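Local coordinates for PGRP-Hd - Peptidoglycan recognition protein homologue (PDB 3EP1) that probably recognises bacterial peptidoglycan in innate immunity, as a peptidoglycan recognition protein homologue built on an N-acetylmuramoyl-L-alanine amidase-type domain, at residues A[9-14]-A[61-66]; A[26-31]-A[150-155]; A[31-36]-A[117-122]; A[78-83]-A[112-117]; A[122-127]-A[160-165]. All blocks are in the same frame, centred on the assembly; numbering follows the deposited sequence.

Contact 1. Residues A[9-14]-A[61-66]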
# COMPACT_ATOMS: atom_id res chain seq x y z
N GLN A 9 1.47 16.37 -8.99
CA GLN A 9 1.24 16.95 -10.31
C GLN A 9 -0.21 16.86 -10.80
O GLN A 9 -0.61 17.65 -11.66
CB GLN A 9 2.17 16.33 -11.34
CG GLN A 9 1.93 16.86 -12.73
CD GLN A 9 3.12 16.73 -13.67
OE1 GLN A 9 3.11 17.28 -14.77
NE2 GLN A 9 4.15 16.00 -13.24
N GLN A 10 -0.99 15.93 -10.27
CA GLN A 10 -2.38 15.81 -10.72
C GLN A 10 -3.20 16.97 -10.18
O GLN A 10 -4.22 17.33 -10.77
CB GLN A 10 -2.98 14.46 -10.30
CG GLN A 10 -4.04 13.92 -11.27
CD GLN A 10 -4.07 12.38 -11.32
OE1 GLN A 10 -3.08 11.74 -11.68
NE2 GLN A 10 -5.21 11.80 -10.98
N TRP A 11 -2.79 17.56 -9.07
CA TRP A 11 -3.52 18.72 -8.56
C TRP A 11 -2.76 20.02 -8.81
O TRP A 11 -3.03 21.03 -8.17
CB TRP A 11 -3.91 18.58 -7.07
CG TRP A 11 -2.82 18.23 -6.09
CD1 TRP A 11 -2.42 16.97 -5.73
CD2 TRP A 11 -2.05 19.14 -5.29
NE1 TRP A 11 -1.46 17.04 -4.75
CE2 TRP A 11 -1.21 18.36 -4.46
CE3 TRP A 11 -2.00 20.53 -5.19
CZ2 TRP A 11 -0.32 18.93 -3.55
CZ3 TRP A 11 -1.11 21.10 -4.28
CH2 TRP A 11 -0.28 20.30 -3.47
N ALA A 12 -1.82 19.97 -9.76
CA ALA A 12 -0.99 21.12 -10.15
C ALA A 12 -0.17 21.72 -9.02
O ALA A 12 -0.10 22.93 -8.88
CB ALA A 12 -1.86 22.20 -10.77
N ALA A 13 0.48 20.87 -8.24
CA ALA A 13 1.28 21.34 -7.12
C ALA A 13 2.54 22.07 -7.56
O ALA A 13 3.15 21.71 -8.57
CB ALA A 13 1.65 20.17 -6.21
N ILE A 14 2.92 23.10 -6.82
CA ILE A 14 4.14 23.84 -7.09
C ILE A 14 5.22 23.13 -6.26
O ILE A 14 4.93 22.65 -5.17
CB ILE A 14 4.02 25.31 -6.63
CG1 ILE A 14 2.98 26.04 -7.48
CG2 ILE A 14 5.38 26.00 -6.73
CD1 ILE A 14 2.74 27.46 -7.05
N GLN A 61 -8.98 21.23 -6.52
CA GLN A 61 -8.78 22.68 -6.47
C GLN A 61 -8.61 23.13 -5.02
O GLN A 61 -7.94 24.12 -4.75
CB GLN A 61 -9.96 23.42 -7.10
CG GLN A 61 -10.17 23.12 -8.59
CD GLN A 61 -11.20 24.04 -9.24
OE1 GLN A 61 -11.49 23.94 -10.43
NE2 GLN A 61 -11.74 24.97 -8.45
N ILE A 62 -9.22 22.41 -4.08
CA ILE A 62 -9.09 22.77 -2.68
C ILE A 62 -7.69 22.46 -2.18
O ILE A 62 -7.11 23.23 -1.42
CB ILE A 62 -10.10 22.03 -1.77
CG1 ILE A 62 -11.52 22.53 -2.04
CG2 ILE A 62 -9.75 22.26 -0.31
CD1 ILE A 62 -12.60 21.81 -1.26
N VAL A 63 -7.16 21.32 -2.60
CA VAL A 63 -5.82 20.92 -2.19
C VAL A 63 -4.84 21.99 -2.66
O VAL A 63 -3.95 22.41 -1.92
CB VAL A 63 -5.44 19.54 -2.78
CG1 VAL A 63 -4.02 19.20 -2.41
CG2 VAL A 63 -6.38 18.47 -2.24
N LYS A 64 -5.00 22.43 -3.90
CA LYS A 64 -4.13 23.47 -4.45
C LYS A 64 -4.26 24.73 -3.59
O LYS A 64 -3.26 25.36 -3.24
CB LYS A 64 -4.53 23.78 -5.88
CG LYS A 64 -3.82 24.98 -6.50
CD LYS A 64 -2.41 24.66 -6.92
CE LYS A 64 -1.94 25.70 -7.94
NZ LYS A 64 -0.62 25.37 -8.52
N ALA A 65 -5.49 25.09 -3.26
CA ALA A 65 -5.77 26.27 -2.45
C ALA A 65 -5.08 26.18 -1.09
O ALA A 65 -4.62 27.18 -0.55
CB ALA A 65 -7.27 26.43 -2.25
N LEU A 66 -5.05 24.98 -0.52
CA LEU A 66 -4.42 24.80 0.78
C LEU A 66 -2.93 25.05 0.65
O LEU A 66 -2.33 25.75 1.46
CB LEU A 66 -4.67 23.38 1.31
CG LEU A 66 -6.09 23.09 1.82
CD1 LEU A 66 -6.29 21.58 2.01
CD2 LEU A 66 -6.31 23.83 3.13
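Trp-11 turns its indole against helix 59-72, where Val-63 and Lys-64 receive it differently. Val-63 puts CG1 over the face of the indole, 3.5 Å from the centroid of the Trp-11 six-membered ring and 13° off the normal, a CH-pi contact. Val-63 CG1 stands anti to its backbone N (chi1 176°), which brings it over the ring; the side chains cross at about a right angle. On the opposite face lies Ala-13 CB, displaced toward the rim, so the indole is held between its own loop and the helix. Its NE1 donates to the carbonyl O of Glu-92, which fixes how the ring is turned.

The loop of 9-14 precedes strand 26-33, and its packing on this helix is consistent with the N-terminal segment that sets peptidoglycan recognition proteins apart from simpler amidases of the family.

Lys-64 meets the loop at both its backbone end and its tip. Its CA lies 3.7 Å from Trp-11 CE3, obliquely to the ring. Beyond CG the chain bends (chi2 77°), and CD passes 3.5 Å from Ala-12 O. The ammonium NZ then donates to Ala-12 O nearly along the C=O axis, at a modelled 2.5 Å, short enough to leave the exact length doubtful. Ile-14 CG1 comes within 3.8 Å of Lys-64 NZ, and Ile-14 O is taken by Gln-67 NE2.

Contact 2. Residues A[26-31]-A[150-155]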
# COMPACT_ATOMS: atom_id res chain seq x y z
N ALA A 26 7.76 6.38 10.28
CA ALA A 26 6.98 7.25 11.13
C ALA A 26 6.26 6.29 12.05
O ALA A 26 5.76 5.26 11.60
CB ALA A 26 5.98 8.05 10.30
N ASP A 27 6.24 6.60 13.34
CA ASP A 27 5.59 5.73 14.28
C ASP A 27 4.24 6.27 14.72
O ASP A 27 3.55 5.64 15.51
CB ASP A 27 6.51 5.47 15.48
CG ASP A 27 6.94 6.74 16.20
OD1 ASP A 27 7.33 7.71 15.53
OD2 ASP A 27 6.90 6.74 17.44
N GLU A 28 3.86 7.43 14.20
CA GLU A 28 2.55 7.99 14.54
C GLU A 28 1.90 8.83 13.44
O GLU A 28 2.57 9.53 12.68
CB GLU A 28 2.63 8.77 15.86
CG GLU A 28 3.66 9.88 15.91
CD GLU A 28 3.97 10.29 17.34
OE1 GLU A 28 4.78 11.22 17.55
OE2 GLU A 28 3.39 9.67 18.26
N ILE A 29 0.58 8.73 13.34
CA ILE A 29 -0.19 9.46 12.34
C ILE A 29 -1.05 10.52 13.02
O ILE A 29 -1.89 10.20 13.86
CB ILE A 29 -1.12 8.52 11.54
CG1 ILE A 29 -0.31 7.53 10.71
CG2 ILE A 29 -2.02 9.34 10.64
CD1 ILE A 29 0.41 6.46 11.49
N PHE A 30 -0.86 11.78 12.65
CA PHE A 30 -1.64 12.86 13.23
C PHE A 30 -2.79 13.26 12.32
O PHE A 30 -2.57 13.62 11.16
CB PHE A 30 -0.74 14.08 13.51
CG PHE A 30 0.23 13.86 14.62
CD1 PHE A 30 -0.22 13.64 15.92
CD2 PHE A 30 1.60 13.82 14.37
CE1 PHE A 30 0.68 13.39 16.96
CE2 PHE A 30 2.51 13.57 15.40
CZ PHE A 30 2.05 13.35 16.69
N LEU A 31 -4.01 13.20 12.84
CA LEU A 31 -5.21 13.53 12.08
C LEU A 31 -5.71 14.95 12.30
O LEU A 31 -5.96 15.36 13.43
CB LEU A 31 -6.34 12.55 12.39
CG LEU A 31 -6.46 11.28 11.55
CD1 LEU A 31 -7.69 10.50 11.98
CD2 LEU A 31 -6.58 11.63 10.07
N ARG A 150 0.46 4.66 16.04
CA ARG A 150 -0.81 5.07 16.63
C ARG A 150 -1.44 6.26 15.90
O ARG A 150 -0.76 7.24 15.58
CB ARG A 150 -0.63 5.43 18.11
CG ARG A 150 -0.18 4.27 18.98
CD ARG A 150 0.01 4.70 20.43
NE ARG A 150 -1.24 5.07 21.09
CZ ARG A 150 -1.34 5.42 22.37
NH1 ARG A 150 -0.25 5.44 23.13
NH2 ARG A 150 -2.51 5.75 22.90
N LEU A 151 -2.74 6.17 15.65
CA LEU A 151 -3.47 7.25 15.00
C LEU A 151 -3.84 8.22 16.13
O LEU A 151 -4.72 7.93 16.95
CB LEU A 151 -4.73 6.68 14.35
CG LEU A 151 -5.54 7.61 13.44
CD1 LEU A 151 -4.68 8.07 12.29
CD2 LEU A 151 -6.76 6.88 12.93
N ARG A 152 -3.16 9.36 16.16
CA ARG A 152 -3.37 10.36 17.20
C ARG A 152 -4.17 11.59 16.76
O ARG A 152 -3.98 12.10 15.66
CB ARG A 152 -2.02 10.86 17.72
CG ARG A 152 -1.11 9.80 18.31
CD ARG A 152 0.19 10.48 18.80
NE ARG A 152 1.03 9.63 19.62
CZ ARG A 152 0.61 9.00 20.72
NH1 ARG A 152 -0.65 9.12 21.11
NH2 ARG A 152 1.45 8.25 21.42
N THR A 153 -5.05 12.06 17.64
CA THR A 153 -5.86 13.26 17.39
C THR A 153 -6.65 13.70 18.63
O THR A 153 -6.61 13.05 19.67
CB THR A 153 -6.84 13.06 16.21
OG1 THR A 153 -7.34 14.33 15.78
CG2 THR A 153 -8.02 12.19 16.63
N THR A 154 -7.36 14.82 18.50
CA THR A 154 -8.20 15.38 19.55
C THR A 154 -9.38 16.05 18.86
O THR A 154 -9.37 16.25 17.65
CB THR A 154 -7.45 16.45 20.40
OG1 THR A 154 -7.09 17.55 19.56
CG2 THR A 154 -6.20 15.87 21.02
N PRO A 155 -10.43 16.42 19.62
CA PRO A 155 -11.57 17.07 18.98
C PRO A 155 -11.21 18.38 18.30
O PRO A 155 -11.81 18.77 17.30
CB PRO A 155 -12.57 17.26 20.13
CG PRO A 155 -11.68 17.33 21.34
CD PRO A 155 -10.67 16.24 21.06
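Glu-28 and Arg-152 cross obliquely above the sheet, two positions out of register with each other, and join in a salt bridge: Arg-152 NE donates to Glu-28 OE2 at 2.7 Å. The donor end is well aimed, since OE2 lies 3° out of the guanidinium plane, but the carboxylate is met from above its own plane, the two planes being 71° apart. The other carboxylate oxygen of Glu-28, OE1, makes a salt bridge with Arg-106, so one acid answers two arginines.

Phe-30 runs beside Arg-152, pointing the same way, with ring and guanidinium planes 26° apart. Arg-152 CD lies 3.5 Å from Phe-30 CE1, and its CB is near the same ring. Arg-152 NH1 continues over the guanidinium of Arg-150.

On the other face Leu-151 reaches between Ile-29 and Leu-31. Its CD1 is pressed to 3.4 Å from Ile-29 CG2, tighter than usual for carbons, and lies 3.7 Å from Leu-31 CG.

Parallel backbone pairing underlies all this: Ile-29 N to Arg-150 O (3.0 Å), Ile-29 O from Arg-152 N (2.8 Å), then Leu-31 N to Arg-152 O. One residue beyond Arg-152, Thr-153 OG1 donates to Leu-31 O, and it also bonds to Ser-158 OG.

Strand 149-152 is an outermost strand of the chain's mixed sheet. Strand 26-33 lies between it and strand 110-115, with Leu-31 packed on Val-115 and, from helix 160-167, on Phe-162 and Leu-166.

Contact 3. Residues A[31-36]-A[117-122]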
# COMPACT_ATOMS: atom_id res chain seq x y z
N LEU A 31 -4.01 13.20 12.84
CA LEU A 31 -5.21 13.53 12.08
C LEU A 31 -5.71 14.95 12.30
O LEU A 31 -5.96 15.36 13.43
CB LEU A 31 -6.34 12.55 12.39
CG LEU A 31 -6.46 11.28 11.55
CD1 LEU A 31 -7.69 10.50 11.98
CD2 LEU A 31 -6.58 11.63 10.07
N TRP A 32 -5.86 15.69 11.21
CA TRP A 32 -6.34 17.07 11.25
C TRP A 32 -7.44 17.24 10.23
O TRP A 32 -7.35 16.71 9.13
CB TRP A 32 -5.24 18.06 10.90
CG TRP A 32 -4.17 18.17 11.90
CD1 TRP A 32 -3.11 17.34 12.08
CD2 TRP A 32 -4.03 19.21 12.87
NE1 TRP A 32 -2.31 17.79 13.10
CE2 TRP A 32 -2.85 18.94 13.61
CE3 TRP A 32 -4.79 20.35 13.20
CZ2 TRP A 32 -2.41 19.77 14.64
CZ3 TRP A 32 -4.34 21.17 14.23
CH2 TRP A 32 -3.16 20.88 14.94
N GLN A 33 -8.47 18.00 10.58
CA GLN A 33 -9.57 18.25 9.66
C GLN A 33 -9.31 19.63 9.04
O GLN A 33 -8.77 20.51 9.71
CB GLN A 33 -10.89 18.29 10.42
CG GLN A 33 -11.13 19.60 11.15
CD GLN A 33 -12.42 19.61 11.94
OE1 GLN A 33 -13.48 19.25 11.43
NE2 GLN A 33 -12.33 20.02 13.20
N THR A 34 -9.67 19.81 7.77
CA THR A 34 -9.46 21.11 7.14
C THR A 34 -10.49 22.11 7.67
O THR A 34 -10.35 23.32 7.51
CB THR A 34 -9.51 21.01 5.60
OG1 THR A 34 -10.76 20.46 5.17
CG2 THR A 34 -8.37 20.14 5.11
N GLY A 35 -11.53 21.59 8.31
CA GLY A 35 -12.53 22.45 8.92
C GLY A 35 -13.81 22.74 8.18
O GLY A 35 -13.93 22.52 6.98
N PRO A 36 -14.81 23.25 8.92
CA PRO A 36 -16.12 23.59 8.35
C PRO A 36 -15.95 24.72 7.33
O PRO A 36 -16.69 24.81 6.36
CB PRO A 36 -16.92 24.02 9.57
CG PRO A 36 -15.87 24.65 10.45
CD PRO A 36 -14.75 23.62 10.34
N GLY A 117 -12.95 18.44 5.31
CA GLY A 117 -14.31 18.68 5.76
C GLY A 117 -14.40 19.10 7.21
O GLY A 117 -13.39 19.42 7.83
N ASP A 118 -15.62 19.12 7.74
CA ASP A 118 -15.91 19.49 9.13
C ASP A 118 -16.53 18.27 9.77
O ASP A 118 -17.58 17.80 9.32
CB ASP A 118 -16.88 20.69 9.20
CG ASP A 118 -17.52 20.88 10.61
OD1 ASP A 118 -16.84 20.63 11.64
OD2 ASP A 118 -18.70 21.30 10.68
N PHE A 119 -15.88 17.77 10.81
CA PHE A 119 -16.35 16.59 11.50
C PHE A 119 -16.59 16.89 12.97
O PHE A 119 -16.42 16.05 13.84
CB PHE A 119 -15.33 15.46 11.31
CG PHE A 119 -15.06 15.16 9.86
CD1 PHE A 119 -16.04 14.57 9.07
CD2 PHE A 119 -13.87 15.56 9.26
CE1 PHE A 119 -15.85 14.40 7.69
CE2 PHE A 119 -13.67 15.39 7.89
CZ PHE A 119 -14.67 14.82 7.11
N GLY A 120 -17.00 18.13 13.23
CA GLY A 120 -17.28 18.52 14.60
C GLY A 120 -18.57 17.87 15.08
O GLY A 120 -18.68 17.51 16.26
N LYS A 121 -19.52 17.70 14.17
CA LYS A 121 -20.81 17.09 14.51
C LYS A 121 -21.09 15.78 13.78
O LYS A 121 -21.64 14.85 14.36
CB LYS A 121 -21.93 18.09 14.24
N LYS A 122 -20.70 15.71 12.50
CA LYS A 122 -20.94 14.50 11.72
C LYS A 122 -19.69 13.63 11.54
O LYS A 122 -18.61 14.13 11.22
CB LYS A 122 -21.45 14.87 10.32
CG LYS A 122 -22.73 15.65 10.28
CD LYS A 122 -23.04 16.12 8.86
CE LYS A 122 -21.96 17.07 8.33
NZ LYS A 122 -22.30 17.60 6.99
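Gln-33 reaches from the end of strand 26-33 to the backbone of Phe-119, and hydrogen bonding carries this contact. The amide N of Phe-119 donates to Gln-33 OE1 at 2.9 Å, with an N-H...O angle of 170°. Gln-33 CG lies between its backbone N and carbonyl carbon (chi1 79°), and from there the extended chain carries OE1 across to Phe-119 N. Thr-34 OG1 accepts from Gly-117 N at 3.0 Å, and is also bonded to Thr-38 OG1. A third, weak bond runs from Gly-35 N to Gly-117 O.

Within the loop after strand 110-115, Asp-118 OD1 accepts from Gly-120 N at 3.0 Å, an Asx turn, the donor approaching from above the carboxylate plane.

Packing is slighter. Pro-36 lies close to Asp-118, in a spot where the modelled distances are doubtful, and Gln-33 CB lies 4.2 Å from Phe-119 CD2, at the ring edge. An alanine in place of Asp-118 would probably leave Gly-120 N without the acceptor that closes the turn, and the turn less firmly held.

Both Gly-35 and Gly-117 adopt backbone angles that by themselves call for glycine, because a CB would jam against the carbonyl O of the residue before. Two neighbouring strand ends are thus joined by backbone amides held by side-chain oxygens: their mutual setting depends on acceptors placed by Gln-33 and Thr-34 more than on hydrophobic packing.

Contact 4. Residues A[78-83]-A[112-117]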
# COMPACT_ATOMS: atom_id res chain seq x y z
N ILE A 78 2.70 22.52 1.25
CA ILE A 78 1.42 22.21 1.89
C ILE A 78 1.82 21.46 3.18
O ILE A 78 2.77 20.68 3.16
CB ILE A 78 0.53 21.35 0.93
CG1 ILE A 78 -0.89 21.26 1.46
CG2 ILE A 78 1.15 19.96 0.72
CD1 ILE A 78 -1.85 20.64 0.47
N LYS A 79 1.13 21.74 4.28
CA LYS A 79 1.43 21.17 5.60
C LYS A 79 1.38 19.66 5.81
O LYS A 79 2.14 19.12 6.63
CB LYS A 79 0.51 21.78 6.66
CG LYS A 79 0.62 23.27 6.83
CD LYS A 79 -0.39 23.75 7.86
CE LYS A 79 -0.41 25.26 7.95
NZ LYS A 79 -1.55 25.73 8.78
N TYR A 80 0.50 18.97 5.10
CA TYR A 80 0.36 17.54 5.30
C TYR A 80 1.06 16.61 4.32
O TYR A 80 1.38 16.99 3.20
CB TYR A 80 -1.13 17.23 5.35
CG TYR A 80 -1.90 18.20 6.22
CD1 TYR A 80 -2.52 19.32 5.67
CD2 TYR A 80 -2.00 18.00 7.60
CE1 TYR A 80 -3.22 20.22 6.47
CE2 TYR A 80 -2.70 18.91 8.41
CZ TYR A 80 -3.31 20.01 7.83
OH TYR A 80 -4.02 20.89 8.62
N ASN A 81 1.28 15.38 4.77
CA ASN A 81 1.92 14.34 3.97
C ASN A 81 0.91 13.76 2.98
O ASN A 81 1.27 13.33 1.89
CB ASN A 81 2.43 13.21 4.87
CG ASN A 81 3.60 13.63 5.72
OD1 ASN A 81 4.74 13.62 5.25
ND2 ASN A 81 3.34 14.01 6.96
N PHE A 82 -0.36 13.74 3.40
CA PHE A 82 -1.47 13.23 2.60
C PHE A 82 -2.77 13.90 3.01
O PHE A 82 -2.88 14.43 4.12
CB PHE A 82 -1.65 11.72 2.79
CG PHE A 82 -0.49 10.90 2.30
CD1 PHE A 82 0.49 10.47 3.18
CD2 PHE A 82 -0.39 10.56 0.96
CE1 PHE A 82 1.57 9.72 2.74
CE2 PHE A 82 0.68 9.81 0.50
CZ PHE A 82 1.66 9.39 1.39
N LEU A 83 -3.76 13.86 2.13
CA LEU A 83 -5.07 14.43 2.41
C LEU A 83 -6.10 13.47 1.83
O LEU A 83 -5.86 12.84 0.80
CB LEU A 83 -5.21 15.82 1.77
CG LEU A 83 -4.19 16.90 2.13
CD1 LEU A 83 -2.97 16.76 1.23
CD2 LEU A 83 -4.80 18.28 1.94
N GLY A 112 1.42 13.43 8.74
CA GLY A 112 0.28 14.29 8.95
C GLY A 112 -0.74 14.05 7.86
O GLY A 112 -0.42 14.15 6.68
N VAL A 113 -1.96 13.71 8.26
CA VAL A 113 -3.02 13.46 7.30
C VAL A 113 -4.17 14.42 7.56
O VAL A 113 -4.70 14.48 8.66
CB VAL A 113 -3.56 12.02 7.40
CG1 VAL A 113 -4.65 11.81 6.37
CG2 VAL A 113 -2.44 11.02 7.19
N ALA A 114 -4.56 15.17 6.54
CA ALA A 114 -5.67 16.10 6.68
C ALA A 114 -6.91 15.45 6.08
O ALA A 114 -6.83 14.84 5.01
CB ALA A 114 -5.37 17.39 5.94
N VAL A 115 -8.04 15.56 6.78
CA VAL A 115 -9.30 15.02 6.28
C VAL A 115 -10.14 16.22 5.86
O VAL A 115 -10.44 17.12 6.66
CB VAL A 115 -10.02 14.15 7.34
CG1 VAL A 115 -9.19 12.90 7.61
CG2 VAL A 115 -10.24 14.93 8.63
N ILE A 116 -10.50 16.24 4.58
CA ILE A 116 -11.23 17.36 4.01
C ILE A 116 -12.69 17.50 4.41
O ILE A 116 -13.55 16.79 3.91
CB ILE A 116 -11.10 17.32 2.48
CG1 ILE A 116 -9.61 17.19 2.10
CG2 ILE A 116 -11.69 18.58 1.88
CD1 ILE A 116 -9.32 17.11 0.61
N GLY A 117 -12.95 18.44 5.31
CA GLY A 117 -14.31 18.68 5.76
C GLY A 117 -14.40 19.10 7.21
O GLY A 117 -13.39 19.42 7.83
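Tyr-80 lays one face of its ring over Ala-114, and this is the tight part of the contact. The methyl CB of Ala-114 stands 3.4 Å from the centroid of the Tyr-80 ring and 11° off the normal, a CH-pi contact centred on the ring. The opposite face is met by Lys-79 CB near its rim. Tyr-80 CB rests 3.4 Å from Gly-112 O.

That carbonyl is close-packed too: Gly-112 O accepts from Asn-81 N at 2.8 Å and, weakly, from Phe-82 N at 3.3 Å. The parallel pairing then runs on through Ala-114 N, which donates to Phe-82 O at 3.0 Å, while the CA of Val-113 makes a CA-H...O contact to the same oxygen.

Farther along, the side chains fit more loosely, though Leu-83 CA still makes a CA-H...O contact to Ala-114 O. Leu-83 CG is 4.0 Å from Ala-114 CB, and Leu-83 CB only approaches Ile-116 CD1 at 4.5 Å. Phe-82 turns its end away from strand 110-115, to an edge-to-face contact with Trp-96. Solvent reaches the partly exposed Tyr-80 and Lys-79, whereas the rest of the contact is buried in the middle of the sheet, between helix 59-72 beyond Leu-83 and helix 126-141 beyond Phe-82 and Val-113.

An alanine in place of Tyr-80 would likely leave the methyl of Ala-114 without its aromatic cover and open a gap over the strand. The chemistry is thus one of shared carbonyls: Gly-112 O and Phe-82 O hold two parallel strands of the central sheet together, with one aromatic face sealing their flank.

Contact 5. Residues A[122-127]-A[160-165]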
# COMPACT_ATOMS: atom_id res chain seq x y z
N LYS A 122 -20.70 15.71 12.50
CA LYS A 122 -20.94 14.50 11.72
C LYS A 122 -19.69 13.63 11.54
O LYS A 122 -18.61 14.13 11.22
CB LYS A 122 -21.45 14.87 10.32
CG LYS A 122 -22.73 15.65 10.28
CD LYS A 122 -23.04 16.12 8.86
CE LYS A 122 -21.96 17.07 8.33
NZ LYS A 122 -22.30 17.60 6.99
N GLU A 123 -19.86 12.33 11.74
CA GLU A 123 -18.74 11.41 11.55
C GLU A 123 -18.41 11.39 10.07
O GLU A 123 -19.27 11.69 9.24
CB GLU A 123 -19.13 10.01 12.01
CG GLU A 123 -19.22 9.88 13.51
CD GLU A 123 -19.77 8.54 13.94
OE1 GLU A 123 -19.87 8.33 15.17
OE2 GLU A 123 -20.09 7.70 13.06
N PRO A 124 -17.15 11.05 9.72
CA PRO A 124 -16.74 11.00 8.32
C PRO A 124 -17.39 9.84 7.57
O PRO A 124 -17.69 8.80 8.16
CB PRO A 124 -15.23 10.83 8.42
CG PRO A 124 -15.08 10.03 9.65
CD PRO A 124 -16.02 10.73 10.60
N SER A 125 -17.59 10.02 6.27
CA SER A 125 -18.20 8.98 5.43
C SER A 125 -17.41 7.69 5.57
O SER A 125 -16.25 7.70 5.97
CB SER A 125 -18.21 9.41 3.96
OG SER A 125 -16.90 9.54 3.44
N GLN A 126 -18.06 6.58 5.25
CA GLN A 126 -17.40 5.29 5.34
C GLN A 126 -16.29 5.23 4.30
O GLN A 126 -15.27 4.58 4.51
CB GLN A 126 -18.40 4.16 5.08
CG GLN A 126 -17.81 2.78 5.23
CD GLN A 126 -17.38 2.48 6.66
OE1 GLN A 126 -18.20 2.52 7.59
NE2 GLN A 126 -16.10 2.17 6.85
N ALA A 127 -16.51 5.91 3.18
CA ALA A 127 -15.54 5.93 2.10
C ALA A 127 -14.23 6.55 2.54
O ALA A 127 -13.16 6.09 2.15
CB ALA A 127 -16.10 6.70 0.91
N GLN A 160 -14.90 16.85 16.95
CA GLN A 160 -15.50 16.02 17.99
C GLN A 160 -16.00 14.69 17.44
O GLN A 160 -15.67 13.63 17.97
CB GLN A 160 -16.67 16.76 18.61
CG GLN A 160 -16.43 17.27 20.02
CD GLN A 160 -16.23 16.14 21.00
OE1 GLN A 160 -16.85 15.09 20.87
NE2 GLN A 160 -15.38 16.36 21.99
N ALA A 161 -16.79 14.77 16.38
CA ALA A 161 -17.35 13.57 15.77
C ALA A 161 -16.27 12.57 15.37
O ALA A 161 -16.44 11.37 15.56
CB ALA A 161 -18.21 13.94 14.56
N PHE A 162 -15.16 13.04 14.83
CA PHE A 162 -14.10 12.12 14.42
C PHE A 162 -13.42 11.50 15.62
O PHE A 162 -13.16 10.31 15.65
CB PHE A 162 -13.05 12.84 13.57
CG PHE A 162 -12.44 11.96 12.52
CD1 PHE A 162 -12.00 10.68 12.84
CD2 PHE A 162 -12.33 12.41 11.21
CE1 PHE A 162 -11.47 9.85 11.86
CE2 PHE A 162 -11.79 11.59 10.22
CZ PHE A 162 -11.36 10.31 10.54
N TYR A 163 -13.12 12.33 16.61
CA TYR A 163 -12.46 11.89 17.84
C TYR A 163 -13.31 10.85 18.58
O TYR A 163 -12.79 9.84 19.04
CB TYR A 163 -12.22 13.09 18.75
CG TYR A 163 -11.60 12.75 20.08
CD1 TYR A 163 -10.22 12.56 20.20
CD2 TYR A 163 -12.39 12.60 21.21
CE1 TYR A 163 -9.65 12.25 21.42
CE2 TYR A 163 -11.83 12.28 22.44
CZ TYR A 163 -10.46 12.11 22.54
OH TYR A 163 -9.90 11.81 23.77
N ASP A 164 -14.61 11.11 18.69
CA ASP A 164 -15.52 10.21 19.38
C ASP A 164 -15.48 8.81 18.80
O ASP A 164 -15.47 7.82 19.53
CB ASP A 164 -16.96 10.73 19.30
CG ASP A 164 -17.21 11.91 20.22
OD1 ASP A 164 -18.26 12.56 20.05
OD2 ASP A 164 -16.37 12.17 21.10
N MET A 165 -15.48 8.74 17.47
CA MET A 165 -15.47 7.48 16.74
C MET A 165 -14.22 6.62 16.90
O MET A 165 -14.32 5.39 17.03
CB MET A 165 -15.69 7.75 15.26
CG MET A 165 -15.65 6.51 14.42
SD MET A 165 -15.76 6.91 12.70
CE MET A 165 -14.00 7.04 12.31
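Ala-161 is the first residue of helix 160-167 to meet the loop that leads into helix 126-141. Its methyl CB sits 3.4 Å from Lys-122 O and 3.6 Å from Glu-123 N, so it rests mainly against the peptide between them. Glu-123 runs on past the helix, its CG 3.8 Å from Ala-161 O.

Phe-162 comes next and presents a face to Pro-124. The proline CG lies 3.9 Å from the centroid of the Phe-162 ring and 18° off its normal, offset toward the rim where CE2 is 3.7 Å away: a CH-pi contact, with the two side chains at about a right angle.

One turn on, Met-165 closes the far side. Its chain extends as far as SD and then bends, bringing CE to 4.1 Å from Pro-124 CG. Its CB lies 4.2 Å from Glu-123 OE1, an oxygen whose partner is Arg-168 in a salt bridge.

No hydrogen bond crosses the contact: it is held by packing alone. Pro-124 is followed by Ser-125, the N-cap of helix 126-141, whose OG receives Leu-128 N. Phe-162 also touches Leu-132 of that helix, so the contact sets the start of helix 126-141 beside helix 160-167 on a shared face of the sheet, the layered alpha/beta build of the amidase-like fold.

From the N terminus, contact 1 closes the first loop, laying the leading segment on helix 59-72. Strand 26-33 opens contacts 2 and 3 inside that loop, so both cross contact 1. Contact 2 makes the longest closure, reaching strand 149-152, and contact 3 nests within it, joining the end of strand 26-33 and its following loop to the loop after strand 110-115. Contact 4 nests inside contact 3 and pairs strands 82-84 and 110-115; it follows contact 1 in series, though Leu-66 packs on Leu-83. Contact 5 begins where contact 3 ends, at Lys-122, and crosses contact 2. Together they tie the N-terminal segment, the central sheet, helix 59-72 and helices 126-141 and 160-167 into one domain.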